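Local coordinates for necrotic enteritis toxin B (Clostridium perfringens, PDB 4I0N), which forms pores in membranes as a toxin of the alpha-hemolysin fold, probably by assembling several subunits into a transmembrane beta-barrel, at residues R86-S91 against L165-I170; N102-N107 against N116-S121; V241-F246 against N272-K277. All coordinates share one frame; numbering follows the deposited sequence.

Interaction 1 of 3, residues R86-S91 against L165-I170; sequences RINVKS and LASWDI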
ATOM      1  N   ARG A  86       2.116  -1.491  -5.436  1.00  8.60           N
ATOM      2  CA  ARG A  86       3.394  -1.355  -4.741  1.00  8.46           C
ATOM      3  C   ARG A  86       3.457  -0.026  -4.002  1.00  9.00           C
ATOM      4  O   ARG A  86       3.143   1.044  -4.574  1.00  8.64           O
ATOM      5  CB  ARG A  86       4.560  -1.430  -5.711  1.00  8.72           C
ATOM      6  CG  ARG A  86       5.921  -1.312  -4.977  1.00  8.82           C
ATOM      7  CD  ARG A  86       7.071  -1.641  -5.922  1.00  9.97           C
ATOM      8  NE  ARG A  86       7.059  -3.056  -6.261  1.00 11.73           N
ATOM      9  CZ  ARG A  86       7.873  -3.638  -7.142  1.00 15.27           C
ATOM     10  NH1 ARG A  86       8.786  -2.929  -7.791  1.00 16.28           N
ATOM     11  NH2 ARG A  86       7.770  -4.945  -7.373  1.00 13.75           N
ATOM     12  N   ILE A  87       3.862  -0.097  -2.738  1.00  8.54           N
ATOM     13  CA  ILE A  87       3.965   1.106  -1.905  1.00  9.70           C
ATOM     14  C   ILE A  87       5.409   1.161  -1.429  1.00  9.69           C
ATOM     15  O   ILE A  87       5.886   0.229  -0.796  1.00  9.42           O
ATOM     16  CB  ILE A  87       2.973   1.065  -0.704  1.00 10.26           C
ATOM     17  CG1 ILE A  87       1.520   1.242  -1.185  1.00 12.35           C
ATOM     18  CG2 ILE A  87       3.300   2.166   0.350  1.00 12.36           C
ATOM     19  CD1 ILE A  87       0.815  -0.031  -1.553  1.00 18.99           C
ATOM     20  N   ASN A  88       6.097   2.260  -1.739  1.00  9.59           N
ATOM     21  CA  ASN A  88       7.453   2.454  -1.242  1.00 10.22           C
ATOM     22  C   ASN A  88       7.427   3.662  -0.319  1.00 10.43           C
ATOM     23  O   ASN A  88       6.821   4.693  -0.653  1.00  9.54           O
ATOM     24  CB  ASN A  88       8.436   2.741  -2.371  1.00 10.34           C
ATOM     25  CG  ASN A  88       8.517   1.637  -3.406  1.00 13.82           C
ATOM     26  OD1 ASN A  88       8.369   0.452  -3.114  1.00 13.77           O
ATOM     27  ND2 ASN A  88       8.771   2.031  -4.639  1.00 17.67           N
ATOM     28  N   VAL A  89       8.077   3.538   0.832  1.00  9.13           N
ATOM     29  CA  VAL A  89       8.245   4.675   1.703  1.00  9.46           C
ATOM     30  C   VAL A  89       9.758   4.846   1.886  1.00 10.25           C
ATOM     31  O   VAL A  89      10.422   3.948   2.398  1.00 10.38           O
ATOM     32  CB  VAL A  89       7.517   4.466   3.050  1.00  9.79           C
ATOM     33  CG1 VAL A  89       7.736   5.654   3.945  1.00 10.48           C
ATOM     34  CG2 VAL A  89       5.996   4.267   2.834  1.00  8.80           C
ATOM     35  N   LYS A  90      10.293   5.983   1.446  1.00 10.31           N
ATOM     36  CA  LYS A  90      11.730   6.217   1.465  1.00 11.08           C
ATOM     37  C   LYS A  90      12.039   7.336   2.430  1.00 11.30           C
ATOM     38  O   LYS A  90      11.299   8.299   2.506  1.00 10.51           O
ATOM     39  CB  LYS A  90      12.264   6.586   0.076  1.00 12.11           C
ATOM     40  CG  LYS A  90      12.175   5.437  -0.928  1.00 13.89           C
ATOM     41  CD  LYS A  90      12.617   5.922  -2.303  1.00 18.26           C
ATOM     42  CE  LYS A  90      12.530   4.811  -3.335  1.00 20.16           C
ATOM     43  NZ  LYS A  90      12.835   5.353  -4.705  1.00 20.77           N
ATOM     44  N   SER A  91      13.104   7.171   3.205  1.00 12.46           N
ATOM     45  CA  SER A  91      13.603   8.237   4.061  1.00 12.16           C
ATOM     46  C   SER A  91      14.913   8.772   3.459  1.00 14.00           C
ATOM     47  O   SER A  91      15.775   8.004   2.992  1.00 13.94           O
ATOM     48  CB  SER A  91      13.839   7.725   5.474  1.00 13.51           C
ATOM     49  OG  SER A  91      14.313   8.760   6.306  1.00 13.24           O
ATOM     50  N   LEU A 165      14.463   2.500   3.064  1.00 11.78           N
ATOM     51  CA  LEU A 165      13.333   2.077   2.234  1.00 11.68           C
ATOM     52  C   LEU A 165      12.533   0.974   2.907  1.00 12.15           C
ATOM     53  O   LEU A 165      13.102  -0.035   3.322  1.00 13.92           O
ATOM     54  CB  LEU A 165      13.806   1.561   0.860  1.00 12.33           C
ATOM     55  CG  LEU A 165      12.828   0.865  -0.107  1.00 12.44           C
ATOM     56  CD1 LEU A 165      11.643   1.770  -0.576  1.00 14.59           C
ATOM     57  CD2 LEU A 165      13.592   0.327  -1.316  1.00 15.08           C
ATOM     58  N   ALA A 166      11.222   1.174   3.011  1.00 11.28           N
ATOM     59  CA  ALA A 166      10.298   0.117   3.364  1.00 11.13           C
ATOM     60  C   ALA A 166       9.396  -0.009   2.146  1.00 11.20           C
ATOM     61  O   ALA A 166       8.898   0.994   1.624  1.00 12.03           O
ATOM     62  CB  ALA A 166       9.463   0.515   4.586  1.00 11.83           C
ATOM     63  N   SER A 167       9.224  -1.226   1.657  1.00 10.94           N
ATOM     64  CA  SER A 167       8.425  -1.425   0.458  1.00 10.67           C
ATOM     65  C   SER A 167       7.540  -2.653   0.592  1.00 10.39           C
ATOM     66  O   SER A 167       7.960  -3.642   1.168  1.00 11.08           O
ATOM     67  CB  SER A 167       9.335  -1.567  -0.752  1.00 11.75           C
ATOM     68  OG  SER A 167       8.551  -1.788  -1.917  1.00 12.17           O
ATOM     69  N   TRP A 168       6.330  -2.566   0.045  1.00  9.65           N
ATOM     70  CA  TRP A 168       5.327  -3.620   0.130  1.00  9.68           C
ATOM     71  C   TRP A 168       4.678  -3.827  -1.228  1.00 10.36           C
ATOM     72  O   TRP A 168       4.315  -2.858  -1.892  1.00  9.73           O
ATOM     73  CB  TRP A 168       4.218  -3.235   1.094  1.00  9.86           C
ATOM     74  CG  TRP A 168       4.645  -3.050   2.519  1.00  9.36           C
ATOM     75  CD1 TRP A 168       4.677  -4.005   3.499  1.00 10.25           C
ATOM     76  CD2 TRP A 168       5.094  -1.834   3.125  1.00 10.53           C
ATOM     77  NE1 TRP A 168       5.120  -3.458   4.685  1.00 10.91           N
ATOM     78  CE2 TRP A 168       5.381  -2.126   4.486  1.00  9.85           C
ATOM     79  CE3 TRP A 168       5.278  -0.519   2.654  1.00 10.78           C
ATOM     80  CZ2 TRP A 168       5.818  -1.143   5.397  1.00  9.60           C
ATOM     81  CZ3 TRP A 168       5.750   0.450   3.551  1.00  8.59           C
ATOM     82  CH2 TRP A 168       6.002   0.136   4.905  1.00  8.26           C
ATOM     83  N   ASP A 169       4.545  -5.087  -1.631  1.00 10.13           N
ATOM     84  CA  ASP A 169       3.690  -5.440  -2.758  1.00 10.10           C
ATOM     85  C   ASP A 169       2.414  -6.044  -2.226  1.00  9.79           C
ATOM     86  O   ASP A 169       2.452  -6.966  -1.404  1.00  9.38           O
ATOM     87  CB  ASP A 169       4.386  -6.449  -3.671  1.00 10.76           C
ATOM     88  CG  ASP A 169       5.335  -5.799  -4.632  1.00 14.08           C
ATOM     89  OD1 ASP A 169       5.373  -4.550  -4.695  1.00 15.30           O
ATOM     90  OD2 ASP A 169       6.044  -6.534  -5.337  1.00 16.38           O
ATOM     91  N   ILE A 170       1.293  -5.501  -2.677  1.00  9.29           N
ATOM     92  CA  ILE A 170      -0.003  -6.091  -2.384  1.00  9.80           C
ATOM     93  C   ILE A 170      -0.416  -6.725  -3.707  1.00  9.50           C
ATOM     94  O   ILE A 170      -0.794  -6.031  -4.670  1.00  9.63           O
ATOM     95  CB  ILE A 170      -1.011  -5.064  -1.818  1.00 10.46           C
ATOM     96  CG1 ILE A 170      -0.592  -4.642  -0.398  1.00 12.01           C
ATOM     97  CG2 ILE A 170      -2.451  -5.641  -1.810  1.00 10.98           C
ATOM     98  CD1 ILE A 170       0.535  -3.635  -0.357  1.00 13.78           C
TER

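Interaction 2 of 3, residues N102-N107 against N116-S121; sequences NSIPKN and NSIGYS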
ATOM      1  N   ASN A 102      12.160   0.441  12.106  1.00 12.58           N
ATOM      2  CA  ASN A 102      11.300  -0.703  11.905  1.00 12.41           C
ATOM      3  C   ASN A 102      10.023  -0.219  11.229  1.00 11.62           C
ATOM      4  O   ASN A 102       9.797   0.988  11.107  1.00 10.51           O
ATOM      5  CB  ASN A 102      10.964  -1.426  13.214  1.00 13.27           C
ATOM      6  CG  ASN A 102      10.844  -2.955  13.020  1.00 15.27           C
ATOM      7  OD1 ASN A 102      10.410  -3.430  11.963  1.00 17.71           O
ATOM      8  ND2 ASN A 102      11.259  -3.712  14.024  1.00 17.54           N
ATOM      9  N   SER A 103       9.215  -1.160  10.774  1.00 10.55           N
ATOM     10  CA  SER A 103       8.051  -0.819   9.956  1.00 10.56           C
ATOM     11  C   SER A 103       7.081  -1.998   9.982  1.00 10.46           C
ATOM     12  O   SER A 103       7.492  -3.154  10.190  1.00 11.33           O
ATOM     13  CB  SER A 103       8.489  -0.485   8.528  1.00 10.45           C
ATOM     14  OG  SER A 103       9.040  -1.617   7.871  1.00 12.45           O
ATOM     15  N   ILE A 104       5.802  -1.704   9.791  1.00 10.80           N
ATOM     16  CA  ILE A 104       4.761  -2.729   9.741  1.00 10.62           C
ATOM     17  C   ILE A 104       3.861  -2.430   8.524  1.00 10.29           C
ATOM     18  O   ILE A 104       3.717  -1.267   8.113  1.00  9.82           O
ATOM     19  CB  ILE A 104       3.907  -2.783  11.054  1.00 10.10           C
ATOM     20  CG1 ILE A 104       3.366  -1.389  11.418  1.00 11.35           C
ATOM     21  CG2 ILE A 104       4.697  -3.407  12.226  1.00 12.05           C
ATOM     22  CD1 ILE A 104       2.233  -1.383  12.440  1.00 11.78           C
ATOM     23  N   PRO A 105       3.242  -3.463   7.937  1.00 10.77           N
ATOM     24  CA  PRO A 105       3.292  -4.875   8.319  1.00 11.52           C
ATOM     25  C   PRO A 105       4.556  -5.539   7.855  1.00 12.18           C
ATOM     26  O   PRO A 105       5.272  -4.989   7.023  1.00 11.40           O
ATOM     27  CB  PRO A 105       2.063  -5.476   7.611  1.00 11.24           C
ATOM     28  CG  PRO A 105       1.860  -4.607   6.405  1.00 10.96           C
ATOM     29  CD  PRO A 105       2.372  -3.228   6.766  1.00  9.65           C
ATOM     30  N   LYS A 106       4.838  -6.721   8.404  1.00 13.12           N
ATOM     31  CA  LYS A 106       6.098  -7.383   8.103  1.00 14.41           C
ATOM     32  C   LYS A 106       5.887  -8.712   7.400  1.00 14.00           C
ATOM     33  O   LYS A 106       4.776  -9.253   7.389  1.00 13.18           O
ATOM     34  CB  LYS A 106       6.951  -7.571   9.369  1.00 14.78           C
ATOM     35  CG  LYS A 106       7.209  -6.260  10.147  1.00 16.96           C
ATOM     36  CD  LYS A 106       8.538  -6.259  10.951  1.00 18.21           C
ATOM     37  CE  LYS A 106       9.759  -5.938  10.085  1.00 20.06           C
ATOM     38  NZ  LYS A 106       9.588  -4.686   9.253  1.00 15.95           N
ATOM     39  N   ASN A 107       6.974  -9.221   6.810  1.00 13.97           N
ATOM     40  CA  ASN A 107       6.965 -10.505   6.131  1.00 14.53           C
ATOM     41  C   ASN A 107       5.838 -10.593   5.097  1.00 13.61           C
ATOM     42  O   ASN A 107       5.639  -9.636   4.324  1.00 12.44           O
ATOM     43  CB  ASN A 107       6.940 -11.631   7.186  1.00 15.76           C
ATOM     44  CG  ASN A 107       8.118 -11.537   8.139  1.00 18.66           C
ATOM     45  OD1 ASN A 107       7.950 -11.342   9.349  1.00 20.69           O
ATOM     46  ND2 ASN A 107       9.323 -11.645   7.592  1.00 21.07           N
ATOM     47  N   ASN A 116      -1.711  -4.608  12.645  1.00 16.28           N
ATOM     48  CA  ASN A 116      -0.620  -4.734  13.628  0.50 16.03           C
ATOM     49  C   ASN A 116      -0.282  -3.383  14.199  1.00 16.03           C
ATOM     50  O   ASN A 116      -0.871  -2.363  13.823  1.00 14.87           O
ATOM     51  CB  ASN A 116       0.637  -5.409  13.056  0.50 16.14           C
ATOM     52  CG  ASN A 116       1.550  -6.023  14.149  0.50 16.43           C
ATOM     53  OD1 ASN A 116       1.212  -6.073  15.347  0.50 17.11           O
ATOM     54  ND2 ASN A 116       2.711  -6.494  13.724  0.50 17.30           N
ATOM     55  N   SER A 117       0.596  -3.397  15.196  1.00 15.77           N
ATOM     56  CA  SER A 117       0.959  -2.175  15.883  0.50 15.92           C
ATOM     57  C   SER A 117       2.461  -2.073  16.029  1.00 15.81           C
ATOM     58  O   SER A 117       3.162  -3.096  16.119  1.00 15.56           O
ATOM     59  CB  SER A 117       0.306  -2.104  17.260  0.50 16.84           C
ATOM     60  OG  SER A 117       0.605  -0.860  17.865  0.50 17.96           O
ATOM     61  N   ILE A 118       2.949  -0.835  16.015  1.00 14.48           N
ATOM     62  CA  ILE A 118       4.355  -0.543  16.282  1.00 14.35           C
ATOM     63  C   ILE A 118       4.355   0.362  17.506  1.00 14.74           C
ATOM     64  O   ILE A 118       3.630   1.339  17.546  1.00 15.16           O
ATOM     65  CB  ILE A 118       5.070   0.104  15.038  1.00 14.42           C
ATOM     66  CG1 ILE A 118       6.540   0.425  15.331  1.00 15.26           C
ATOM     67  CG2 ILE A 118       4.299   1.323  14.497  1.00 13.81           C
ATOM     68  CD1 ILE A 118       7.372   0.512  14.045  1.00 15.86           C
ATOM     69  N   GLY A 119       5.167   0.029  18.494  1.00 15.19           N
ATOM     70  CA  GLY A 119       5.118   0.732  19.774  1.00 16.26           C
ATOM     71  C   GLY A 119       6.461   1.343  20.127  1.00 16.74           C
ATOM     72  O   GLY A 119       7.518   0.841  19.709  1.00 16.22           O
ATOM     73  N   TYR A 120       6.403   2.437  20.889  1.00 17.21           N
ATOM     74  CA  TYR A 120       7.600   3.099  21.392  1.00 17.24           C
ATOM     75  C   TYR A 120       7.607   3.004  22.908  1.00 18.25           C
ATOM     76  O   TYR A 120       6.617   3.330  23.557  1.00 19.01           O
ATOM     77  CB  TYR A 120       7.648   4.570  20.948  1.00 17.19           C
ATOM     78  CG  TYR A 120       8.841   5.307  21.513  1.00 16.67           C
ATOM     79  CD1 TYR A 120      10.049   5.336  20.820  1.00 18.21           C
ATOM     80  CD2 TYR A 120       8.772   5.960  22.744  1.00 16.40           C
ATOM     81  CE1 TYR A 120      11.160   5.991  21.337  1.00 17.22           C
ATOM     82  CE2 TYR A 120       9.884   6.613  23.276  1.00 16.80           C
ATOM     83  CZ  TYR A 120      11.073   6.627  22.560  1.00 17.39           C
ATOM     84  OH  TYR A 120      12.179   7.273  23.052  1.00 18.70           O
ATOM     85  N   SER A 121       8.726   2.562  23.464  1.00 18.33           N
ATOM     86  CA  SER A 121       8.915   2.558  24.911  1.00 19.51           C
ATOM     87  C   SER A 121       9.884   3.648  25.320  1.00 19.85           C
ATOM     88  O   SER A 121      10.913   3.844  24.671  1.00 19.32           O
ATOM     89  CB  SER A 121       9.470   1.221  25.371  1.00 19.71           C
ATOM     90  OG  SER A 121       8.533   0.196  25.117  1.00 22.84           O
TER
HETATM   91  O   HOH W   1       3.118  -7.325  10.663  1.00 10.62           O

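Interaction 3 of 3, residues V241-F246 against N272-K277; sequences VEYQRF and NEFMFK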
ATOM      1  N   VAL A 241       6.670   9.032  -0.420  1.00  9.49           N
ATOM      2  CA  VAL A 241       5.701   7.932  -0.545  1.00  9.46           C
ATOM      3  C   VAL A 241       5.506   7.724  -2.040  1.00  9.52           C
ATOM      4  O   VAL A 241       5.085   8.659  -2.719  1.00 10.57           O
ATOM      5  CB  VAL A 241       4.355   8.330   0.077  1.00  9.29           C
ATOM      6  CG1 VAL A 241       3.302   7.213  -0.137  1.00  9.49           C
ATOM      7  CG2 VAL A 241       4.513   8.587   1.583  1.00  8.95           C
ATOM      8  N   GLU A 242       5.846   6.534  -2.547  1.00  9.77           N
ATOM      9  CA  GLU A 242       5.728   6.208  -3.975  1.00  9.49           C
ATOM     10  C   GLU A 242       4.667   5.136  -4.108  1.00  9.13           C
ATOM     11  O   GLU A 242       4.721   4.114  -3.412  1.00  9.51           O
ATOM     12  CB  GLU A 242       7.035   5.692  -4.582  1.00 10.14           C
ATOM     13  CG  GLU A 242       8.232   6.592  -4.345  1.00 11.42           C
ATOM     14  CD  GLU A 242       9.523   5.988  -4.856  1.00 14.97           C
ATOM     15  OE1 GLU A 242       9.575   4.755  -5.161  1.00 12.74           O
ATOM     16  OE2 GLU A 242      10.501   6.760  -4.957  1.00 14.97           O
ATOM     17  N   TYR A 243       3.694   5.397  -4.971  1.00  8.81           N
ATOM     18  CA  TYR A 243       2.641   4.437  -5.256  1.00  8.20           C
ATOM     19  C   TYR A 243       2.758   3.999  -6.709  1.00  8.39           C
ATOM     20  O   TYR A 243       2.911   4.826  -7.611  1.00  8.16           O
ATOM     21  CB  TYR A 243       1.289   5.118  -5.120  1.00  8.83           C
ATOM     22  CG  TYR A 243       0.832   5.511  -3.758  1.00  7.99           C
ATOM     23  CD1 TYR A 243       1.216   4.821  -2.602  1.00  9.96           C
ATOM     24  CD2 TYR A 243      -0.099   6.545  -3.634  1.00  9.75           C
ATOM     25  CE1 TYR A 243       0.686   5.175  -1.348  1.00 10.55           C
ATOM     26  CE2 TYR A 243      -0.630   6.894  -2.407  1.00 10.81           C
ATOM     27  CZ  TYR A 243      -0.239   6.235  -1.272  1.00 10.40           C
ATOM     28  OH  TYR A 243      -0.806   6.644  -0.080  1.00 10.91           O
ATOM     29  N   GLN A 244       2.647   2.699  -6.937  1.00  8.77           N
ATOM     30  CA  GLN A 244       2.737   2.146  -8.281  1.00 10.10           C
ATOM     31  C   GLN A 244       1.656   1.092  -8.416  1.00 10.58           C
ATOM     32  O   GLN A 244       1.435   0.306  -7.497  1.00 11.62           O
ATOM     33  CB  GLN A 244       4.133   1.559  -8.442  1.00 11.22           C
ATOM     34  CG  GLN A 244       4.596   1.278  -9.827  1.00 17.85           C
ATOM     35  CD  GLN A 244       6.128   1.297  -9.873  1.00 21.28           C
ATOM     36  OE1 GLN A 244       6.796   1.335  -8.833  1.00 27.32           O
ATOM     37  NE2 GLN A 244       6.671   1.290 -11.050  1.00 23.43           N
ATOM     38  N   ARG A 245       0.956   1.077  -9.549  1.00  9.75           N
ATOM     39  CA  ARG A 245      -0.076   0.085  -9.744  1.00  8.76           C
ATOM     40  C   ARG A 245       0.230  -0.645 -11.044  1.00  8.88           C
ATOM     41  O   ARG A 245       0.274  -0.015 -12.096  1.00  9.98           O
ATOM     42  CB  ARG A 245      -1.456   0.754  -9.800  1.00  9.66           C
ATOM     43  CG  ARG A 245      -2.611  -0.264  -9.705  1.00  8.63           C
ATOM     44  CD  ARG A 245      -3.978   0.302 -10.114  1.00  9.34           C
ATOM     45  NE  ARG A 245      -3.967   0.708 -11.524  1.00 10.80           N
ATOM     46  CZ  ARG A 245      -4.283   1.926 -11.952  1.00 10.42           C
ATOM     47  NH1 ARG A 245      -4.726   2.858 -11.099  1.00  9.77           N
ATOM     48  NH2 ARG A 245      -4.197   2.200 -13.251  1.00 10.94           N
ATOM     49  N   PHE A 246       0.488  -1.947 -10.956  1.00  8.42           N
ATOM     50  CA  PHE A 246       0.828  -2.752 -12.134  1.00  8.96           C
ATOM     51  C   PHE A 246      -0.442  -3.399 -12.621  1.00  8.90           C
ATOM     52  O   PHE A 246      -1.050  -4.203 -11.905  1.00  9.56           O
ATOM     53  CB  PHE A 246       1.860  -3.814 -11.790  1.00  9.07           C
ATOM     54  CG  PHE A 246       3.187  -3.234 -11.348  1.00 11.37           C
ATOM     55  CD1 PHE A 246       4.100  -2.784 -12.300  1.00 15.77           C
ATOM     56  CD2 PHE A 246       3.513  -3.131 -10.003  1.00 13.06           C
ATOM     57  CE1 PHE A 246       5.341  -2.239 -11.909  1.00 17.25           C
ATOM     58  CE2 PHE A 246       4.738  -2.600  -9.606  1.00 14.74           C
ATOM     59  CZ  PHE A 246       5.652  -2.151 -10.567  1.00 16.59           C
ATOM     60  N   ASN A 272       2.466   7.455  -8.953  1.00 10.32           N
ATOM     61  CA  ASN A 272       2.366   8.800  -8.375  1.00 10.80           C
ATOM     62  C   ASN A 272       3.159   8.828  -7.094  1.00 10.36           C
ATOM     63  O   ASN A 272       3.148   7.853  -6.366  1.00 11.20           O
ATOM     64  CB  ASN A 272       0.896   9.151  -8.083  1.00 10.83           C
ATOM     65  CG  ASN A 272       0.095   9.399  -9.363  1.00 13.80           C
ATOM     66  OD1 ASN A 272      -0.716   8.558  -9.783  1.00 17.09           O
ATOM     67  ND2 ASN A 272       0.346  10.536 -10.010  1.00 11.81           N
ATOM     68  N   GLU A 273       3.829   9.938  -6.804  1.00  9.70           N
ATOM     69  CA  GLU A 273       4.579  10.032  -5.562  1.00 10.52           C
ATOM     70  C   GLU A 273       4.272  11.340  -4.814  1.00 10.85           C
ATOM     71  O   GLU A 273       3.820  12.329  -5.411  1.00  9.83           O
ATOM     72  CB  GLU A 273       6.073   9.863  -5.795  1.00 11.06           C
ATOM     73  CG  GLU A 273       6.676  10.928  -6.668  1.00 15.39           C
ATOM     74  CD  GLU A 273       8.196  10.874  -6.672  1.00 19.51           C
ATOM     75  OE1 GLU A 273       8.749   9.788  -6.893  1.00 19.53           O
ATOM     76  OE2 GLU A 273       8.821  11.922  -6.447  1.00 20.55           O
ATOM     77  N   PHE A 274       4.497  11.309  -3.501  1.00 10.79           N
ATOM     78  CA  PHE A 274       4.186  12.444  -2.635  1.00 10.99           C
ATOM     79  C   PHE A 274       5.366  12.574  -1.679  1.00 10.98           C
ATOM     80  O   PHE A 274       5.706  11.614  -1.001  1.00 11.11           O
ATOM     81  CB  PHE A 274       2.855  12.205  -1.875  1.00 11.28           C
ATOM     82  CG  PHE A 274       1.673  11.958  -2.775  1.00  9.78           C
ATOM     83  CD1 PHE A 274       0.935  13.015  -3.290  1.00 11.53           C
ATOM     84  CD2 PHE A 274       1.303  10.648  -3.118  1.00 11.94           C
ATOM     85  CE1 PHE A 274      -0.158  12.781  -4.130  1.00 11.87           C
ATOM     86  CE2 PHE A 274       0.212  10.409  -3.959  1.00 12.50           C
ATOM     87  CZ  PHE A 274      -0.515  11.473  -4.465  1.00 10.63           C
ATOM     88  N   MET A 275       5.979  13.754  -1.635  1.00 10.90           N
ATOM     89  CA  MET A 275       7.091  14.018  -0.730  1.00 11.20           C
ATOM     90  C   MET A 275       6.624  14.859   0.480  1.00 10.65           C
ATOM     91  O   MET A 275       5.895  15.844   0.333  1.00 10.64           O
ATOM     92  CB  MET A 275       8.231  14.728  -1.496  1.00 12.52           C
ATOM     93  CG  MET A 275       9.485  14.850  -0.710  1.00 16.75           C
ATOM     94  N   PHE A 276       7.076  14.472   1.671  1.00 10.12           N
ATOM     95  CA  PHE A 276       6.723  15.171   2.908  1.00 10.09           C
ATOM     96  C   PHE A 276       7.998  15.555   3.631  1.00 10.65           C
ATOM     97  O   PHE A 276       8.895  14.729   3.809  1.00 11.58           O
ATOM     98  CB  PHE A 276       5.890  14.272   3.828  1.00 10.10           C
ATOM     99  CG  PHE A 276       4.534  13.887   3.255  1.00  9.18           C
ATOM    100  CD1 PHE A 276       3.390  14.630   3.562  1.00 10.50           C
ATOM    101  CD2 PHE A 276       4.412  12.769   2.417  1.00  8.56           C
ATOM    102  CE1 PHE A 276       2.128  14.286   3.038  1.00  9.34           C
ATOM    103  CE2 PHE A 276       3.169  12.414   1.884  1.00  8.42           C
ATOM    104  CZ  PHE A 276       2.023  13.160   2.203  1.00  8.85           C
ATOM    105  N   LYS A 277       8.104  16.814   4.017  1.00 10.89           N
ATOM    106  CA  LYS A 277       9.185  17.218   4.920  1.00 10.94           C
ATOM    107  C   LYS A 277       8.854  16.773   6.343  1.00 11.70           C
ATOM    108  O   LYS A 277       7.765  17.062   6.860  1.00 12.39           O
ATOM    109  CB  LYS A 277       9.347  18.746   4.868  1.00 11.55           C
ATOM    110  CG  LYS A 277      10.484  19.289   5.735  1.00 11.54           C
ATOM    111  CD  LYS A 277      10.643  20.794   5.548  1.00 13.93           C
ATOM    112  CE  LYS A 277      11.704  21.353   6.533  1.00 17.62           C
ATOM    113  NZ  LYS A 277      12.097  22.772   6.219  1.00 17.55           N
TER
HETATM  114  O   HOH W   2      11.247   9.189  -5.711  1.00 23.10           O

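Interaction 1 of 3, residues R86-S91 against L165-I170
Residues Arg86-Ser91 and Leu165-Ile170 run antiparallel, their axes 4.7 Å apart at 176°, with Ile87 paired to Trp168 and Val89 to Ala166 through two backbone hydrogen bonds each, including Val89 N to Ala166 O at 2.8 Å. On one face Arg86 lies alongside Asp169 and grips its carboxylate side-on. Arg86 NE donates to Asp169 OD1 at 2.7 Å and Arg86 NH2 to Asp169 OD2 at 3.1 Å, both oxygens using their syn lone pairs. The two flat groups are 12° from coplanar, so the paired bonds fix the rotation of each. Nearby, Ser167 OG, anti to the backbone N (chi1 179°), donates to Asn88 OD1 at 2.5 Å; Asn88 ND2 is held by Glu242, so both ends of the amide are bonded. Leu165 CD1 covers the aliphatic parts of Asn88 and Lys90. On the apolar other face, CG2 of Val89 meets the indole edge of Trp168 in its plane, at CZ3 (3.9 Å), and the CD1 atoms of Ile87 and Ile170 touch at 3.8 Å. Ile87 and Val89 pack on strands 53-65 and 219-231 of the second sheet, the facing-sheet core expected of a leukocidin/hemolysin beta-sandwich.

Interaction 2 of 3, residues N102-N107 against N116-S121
OD1 of Asn102, a residue whose CB lies 4.2 Å from Ile118 CD1, accepts from the following peptide, Ser103 N, at 2.8 Å and more weakly from Lys106 NZ at 3.1 Å. The ammonium is held more firmly by Ser103 O, 2.8 Å from Lys106 NZ, and also by Gln158 OE1; with these bonds the Lys106 chain turns back to the strand. Direct contact across the segments is made mainly by two isoleucines. Ile104 has CG1 between the backbone N and the carbonyl carbon (chi1 52°), and its terminal CD1 lies 3.5 Å from Asn116 O and 4.0 Å from CG2 of Ile118. Ile118 answers with CD1 resting 3.8 Å from the carbonyl O of Asn102. With the strand axes 7.3 Å apart, this is packing between sheets and not strand pairing: 99-104 is an edge strand of the sandwich, while 113-120 is the central strand of a small three-stranded sheet whose other two strands, 126-127 and 144-150, are separated by disordered chain, consistent with the folded pre-stem of monomeric hemolysin-family toxins. One water accepts from both Lys106 N and Asn116 ND2, bridging the two segments, and Asn116 ND2 also donates to Val128 O.

Interaction 3 of 3, residues V241-F246 against N272-K277
The side chains of Tyr243 and Phe274 cross at about a right angle, and the tyrosine brings CD2 to the edge of the phenylalanine ring, 3.9 Å from Phe274 CE2 and in the plane of that ring. The ring planes stand at 68° with centroids 6.0 Å apart, a tilted aromatic contact on the face turned toward the sandwich core. Val241 shares this face, and its CG2, anti to the carbonyl carbon, meets CE2 of Phe276 at 4.1 Å, further along the partner strand. Trp37 and Ala39 of strand 37-47 press on Tyr243, whose hydroxyl is bonded to Lys38 O, and Tyr287 adjoins Phe274 and Phe276. Beneath the side chains, Val241-Phe274 and Tyr243-Asn272 are hydrogen-bonded antiparallel pairs of the long hairpin formed by strands 236-255 and 258-279; Val241 N donates almost straight to Phe274 O at 2.8 Å.

On the reverse face Glu242 and Glu273 lie side by side and point the same way, their carboxylate planes 16° apart. Glu242 OE2 and Glu273 OE1 are 4.0 Å from each other, and one water donates to both, at 2.7 Å to Glu242 OE2 and 2.8 Å to Glu273 OE1. Glu242 also pairs with Lys90, and Tyr271 OH is bonded to Glu273 OE1. Two neighbouring carboxylates would be expected to repel; the lysine and bridging water probably offset this, and a magnesium ion about 4 Å from the nearest atom of the Glu273 side chain, too far for direct coordination, may contribute, though some rise in proton affinity of either acid remains possible.

How the interactions relate
Interactions 1 and 3 are adjoining parts of one sheet, their centres 9 Å apart, because strands 76-92 and 236-255 are neighbours. Lys90 NZ forms a salt bridge with Glu242 OE2 at 2.7 Å, and on the core face Ile87 CG1 packs 3.9 Å from Tyr243 CD1. Interaction 2, nested along the chain between the two strands of interaction 1, meets it through Trp168, whose NE1 lies 2.8 Å from Pro105 O, a probable hydrogen bond. Interactions 2 and 3 do not touch; their nearest atoms are about 12 Å apart. A bound magnesium lies about 5 Å from the Lys90 side chain, while the side chain of Phe276 is about 4 Å from that of Asp30, a magnesium site without bound metal here.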